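Local atomic coordinates of cellulase (Uncultured bacterium, PDB entry 3WX5), a protein that probably hydrolyses internal beta-1,4-glucosidic bonds of cellulose as a glycoside hydrolase family 12 endoglucanase. Residues R117-D123 / E220-W226. Numbering follows the deposited sequence.
Sequences RWNAAYD and ETGFELW
The carbonyl oxygen of A121 is gripped by three donors: G222 N donates to it at 3.1 Å from above the carbonyl plane, T221 OG1 adds a weak bond, and the hydroxyl of Y76 completes the set. In return, A121 N reaches G222 O at 2.9 Å, closing an antiparallel hydrogen-bonded pair; D123 and E220 form another. Between 117-123 and 220-226 the chain also shows how a side chain can join the pairing of two backbones. With its CG between the backbone N and the carbonyl carbon (chi1 70°), N119 turns its amide across E224. N119 OD1 accepts a hydrogen bond from E224 N at 2.9 Å, the donor lying above the carbonyl plane, while N119 ND2 donates to the anti lone pair of E224 OE1, also at 2.9 Å, the amide and carboxylate planes lying 23° apart. An alanine at N119, lacking the amide, would probably leave E224 N without its side-chain acceptor and the E224 carboxylate freer to turn. The N119 amide stands almost perpendicular to the W226 indole, N119 ND2 lying 3.6 Å from W226 CH2 at the ring's edge. Further along, a water donates to both D123 OD2 and E220 OE1, linking the two acids; E220 OE2 bonds H84. T221 CB lies over the Y122 ring, 3.9 Å from its centroid in a CH-pi contact, and on this same face of the sheet L225 CD2 meets W118 CB. The contact thus joins two central strands of the beta-sandwich (jelly roll) of this family. Strand 140-149 flanks 117-127 on its other edge, whereas A120, Y122, T221 and F223 pack against strands 101-111 and 233-243 of the second sheet.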
loop_
_atom_site.group_PDB
_atom_site.type_symbol
_atom_site.label_atom_id
_atom_site.label_comp_id
_atom_site.label_asym_id
_atom_site.label_seq_id
_atom_site.Cartn_x
_atom_site.Cartn_y
_atom_site.Cartn_z
ATOM N N ARG A 117 17.018 -3.007 1.893
ATOM C CA ARG A 117 16.153 -3.049 3.055
ATOM C C ARG A 117 14.816 -2.462 2.624
ATOM O O ARG A 117 14.760 -1.306 2.190
ATOM C CB ARG A 117 16.773 -2.211 4.190
ATOM C CG ARG A 117 18.184 -2.711 4.570
ATOM C CD ARG A 117 18.706 -1.997 5.830
ATOM N NE ARG A 117 17.959 -2.486 6.996
ATOM C CZ ARG A 117 17.289 -1.717 7.847
ATOM N NH1 ARG A 117 17.300 -0.383 7.705
ATOM N NH2 ARG A 117 16.605 -2.280 8.838
ATOM N N TRP A 118 13.782 -3.297 2.625
ATOM C CA TRP A 118 12.507 -2.973 1.961
ATOM C C TRP A 118 11.426 -3.906 2.492
ATOM O O TRP A 118 11.714 -4.892 3.201
ATOM C CB TRP A 118 12.604 -3.139 0.428
ATOM C CG TRP A 118 13.156 -4.510 0.022
ATOM C CD1 TRP A 118 14.466 -4.806 -0.295
ATOM C CD2 TRP A 118 12.425 -5.744 -0.105
ATOM N NE1 TRP A 118 14.586 -6.147 -0.567
ATOM C CE2 TRP A 118 13.360 -6.751 -0.448
ATOM C CE3 TRP A 118 11.074 -6.094 0.017
ATOM C CZ2 TRP A 118 12.994 -8.090 -0.607
ATOM C CZ3 TRP A 118 10.698 -7.447 -0.163
ATOM C CH2 TRP A 118 11.666 -8.422 -0.475
ATOM N N ASN A 119 10.175 -3.537 2.240
ATOM C CA ASN A 119 9.067 -4.456 2.460
ATOM C C ASN A 119 8.170 -4.453 1.235
ATOM O O ASN A 119 8.382 -3.631 0.330
ATOM C CB ASN A 119 8.284 -4.077 3.723
ATOM C CG ASN A 119 7.491 -2.770 3.581
ATOM O OD1 ASN A 119 7.045 -2.402 2.486
ATOM N ND2 ASN A 119 7.182 -2.152 4.724
ATOM N N ALA A 120 7.285 -5.450 1.145
ATOM C CA ALA A 120 6.233 -5.461 0.124
ATOM C C ALA A 120 4.925 -5.462 0.894
ATOM O O ALA A 120 4.723 -6.322 1.749
ATOM C CB ALA A 120 6.343 -6.754 -0.740
ATOM N N ALA A 121 4.096 -4.438 0.686
ATOM C CA ALA A 121 3.048 -4.128 1.653
ATOM C C ALA A 121 1.898 -3.362 1.023
ATOM O O ALA A 121 2.114 -2.446 0.228
ATOM C CB ALA A 121 3.614 -3.355 2.847
ATOM N N TYR A 122 0.677 -3.742 1.390
ATOM C CA TYR A 122 -0.501 -2.907 1.099
ATOM C C TYR A 122 -0.439 -1.678 2.026
ATOM O O TYR A 122 0.121 -1.749 3.121
ATOM C CB TYR A 122 -1.760 -3.706 1.413
ATOM C CG TYR A 122 -2.174 -4.643 0.303
ATOM C CD1 TYR A 122 -1.594 -5.907 0.169
ATOM C CD2 TYR A 122 -3.083 -4.237 -0.651
ATOM C CE1 TYR A 122 -1.984 -6.757 -0.852
ATOM C CE2 TYR A 122 -3.493 -5.082 -1.654
ATOM C CZ TYR A 122 -2.913 -6.326 -1.774
ATOM O OH TYR A 122 -3.304 -7.184 -2.787
ATOM N N ASP A 123 -1.102 -0.603 1.621
ATOM C CA ASP A 123 -1.180 0.637 2.400
ATOM C C ASP A 123 -2.574 1.185 2.104
ATOM O O ASP A 123 -2.882 1.454 0.942
ATOM C CB ASP A 123 -0.079 1.609 1.882
ATOM C CG ASP A 123 0.290 2.668 2.903
ATOM O OD1 ASP A 123 -0.052 2.449 4.064
ATOM O OD2 ASP A 123 0.971 3.676 2.571
ATOM N N GLU A 220 -3.812 0.659 -1.784
ATOM C CA GLU A 220 -2.552 0.697 -2.529
ATOM C C GLU A 220 -1.746 -0.531 -2.183
ATOM O O GLU A 220 -1.894 -1.094 -1.100
ATOM C CB GLU A 220 -1.741 1.958 -2.171
ATOM C CG GLU A 220 -2.587 3.155 -1.747
ATOM C CD GLU A 220 -1.817 4.492 -1.713
ATOM O OE1 GLU A 220 -0.564 4.498 -1.730
ATOM O OE2 GLU A 220 -2.483 5.554 -1.761
ATOM N N THR A 221 -0.828 -0.917 -3.063
ATOM C CA THR A 221 0.230 -1.806 -2.617
ATOM C C THR A 221 1.524 -1.472 -3.344
ATOM O O THR A 221 1.498 -0.778 -4.366
ATOM C CB THR A 221 -0.152 -3.280 -2.846
ATOM O OG1 THR A 221 0.763 -4.111 -2.118
ATOM C CG2 THR A 221 -0.100 -3.627 -4.370
ATOM N N GLY A 222 2.654 -1.886 -2.782
ATOM C CA GLY A 222 3.957 -1.476 -3.336
ATOM C C GLY A 222 5.050 -1.886 -2.391
ATOM O O GLY A 222 4.855 -2.808 -1.598
ATOM N N PHE A 223 6.164 -1.151 -2.402
ATOM C CA PHE A 223 7.334 -1.555 -1.618
ATOM C C PHE A 223 7.778 -0.331 -0.837
ATOM O O PHE A 223 8.111 0.695 -1.439
ATOM C CB PHE A 223 8.466 -1.990 -2.555
ATOM C CG PHE A 223 8.066 -3.096 -3.514
ATOM C CD1 PHE A 223 8.040 -4.415 -3.077
ATOM C CD2 PHE A 223 7.637 -2.803 -4.814
ATOM C CE1 PHE A 223 7.650 -5.445 -3.931
ATOM C CE2 PHE A 223 7.210 -3.835 -5.682
ATOM C CZ PHE A 223 7.242 -5.152 -5.240
ATOM N N GLU A 224 7.832 -0.419 0.488
ATOM C CA GLU A 224 8.528 0.648 1.199
ATOM C C GLU A 224 10.024 0.394 1.082
ATOM O O GLU A 224 10.513 -0.689 1.420
ATOM C CB GLU A 224 8.098 0.747 2.666
ATOM C CG GLU A 224 6.620 1.115 2.859
ATOM C CD GLU A 224 6.296 1.475 4.307
ATOM O OE1 GLU A 224 6.409 0.604 5.199
ATOM O OE2 GLU A 224 5.981 2.652 4.566
ATOM N N LEU A 225 10.767 1.411 0.659
ATOM C CA LEU A 225 12.202 1.234 0.453
ATOM C C LEU A 225 12.973 2.055 1.493
ATOM O O LEU A 225 12.753 3.252 1.616
ATOM C CB LEU A 225 12.578 1.691 -0.955
ATOM C CG LEU A 225 11.822 0.960 -2.062
ATOM C CD1 LEU A 225 12.257 1.485 -3.408
ATOM C CD2 LEU A 225 12.009 -0.569 -1.937
ATOM N N TRP A 226 13.842 1.398 2.271
ATOM C CA TRP A 226 14.787 2.123 3.108
ATOM C C TRP A 226 16.169 2.191 2.427
ATOM O O TRP A 226 16.875 3.193 2.524
ATOM C CB TRP A 226 14.944 1.454 4.468
ATOM C CG TRP A 226 13.746 1.580 5.405
ATOM C CD1 TRP A 226 13.646 2.390 6.505
ATOM C CD2 TRP A 226 12.590 0.737 5.422
ATOM N NE1 TRP A 226 12.472 2.129 7.182
ATOM C CE2 TRP A 226 11.822 1.097 6.550
ATOM C CE3 TRP A 226 12.104 -0.261 4.564
ATOM C CZ2 TRP A 226 10.590 0.509 6.838
ATOM C CZ3 TRP A 226 10.877 -0.860 4.872
ATOM C CH2 TRP A 226 10.157 -0.487 6.017
HETATM O O HOH W 1 0.834 5.378 0.412
#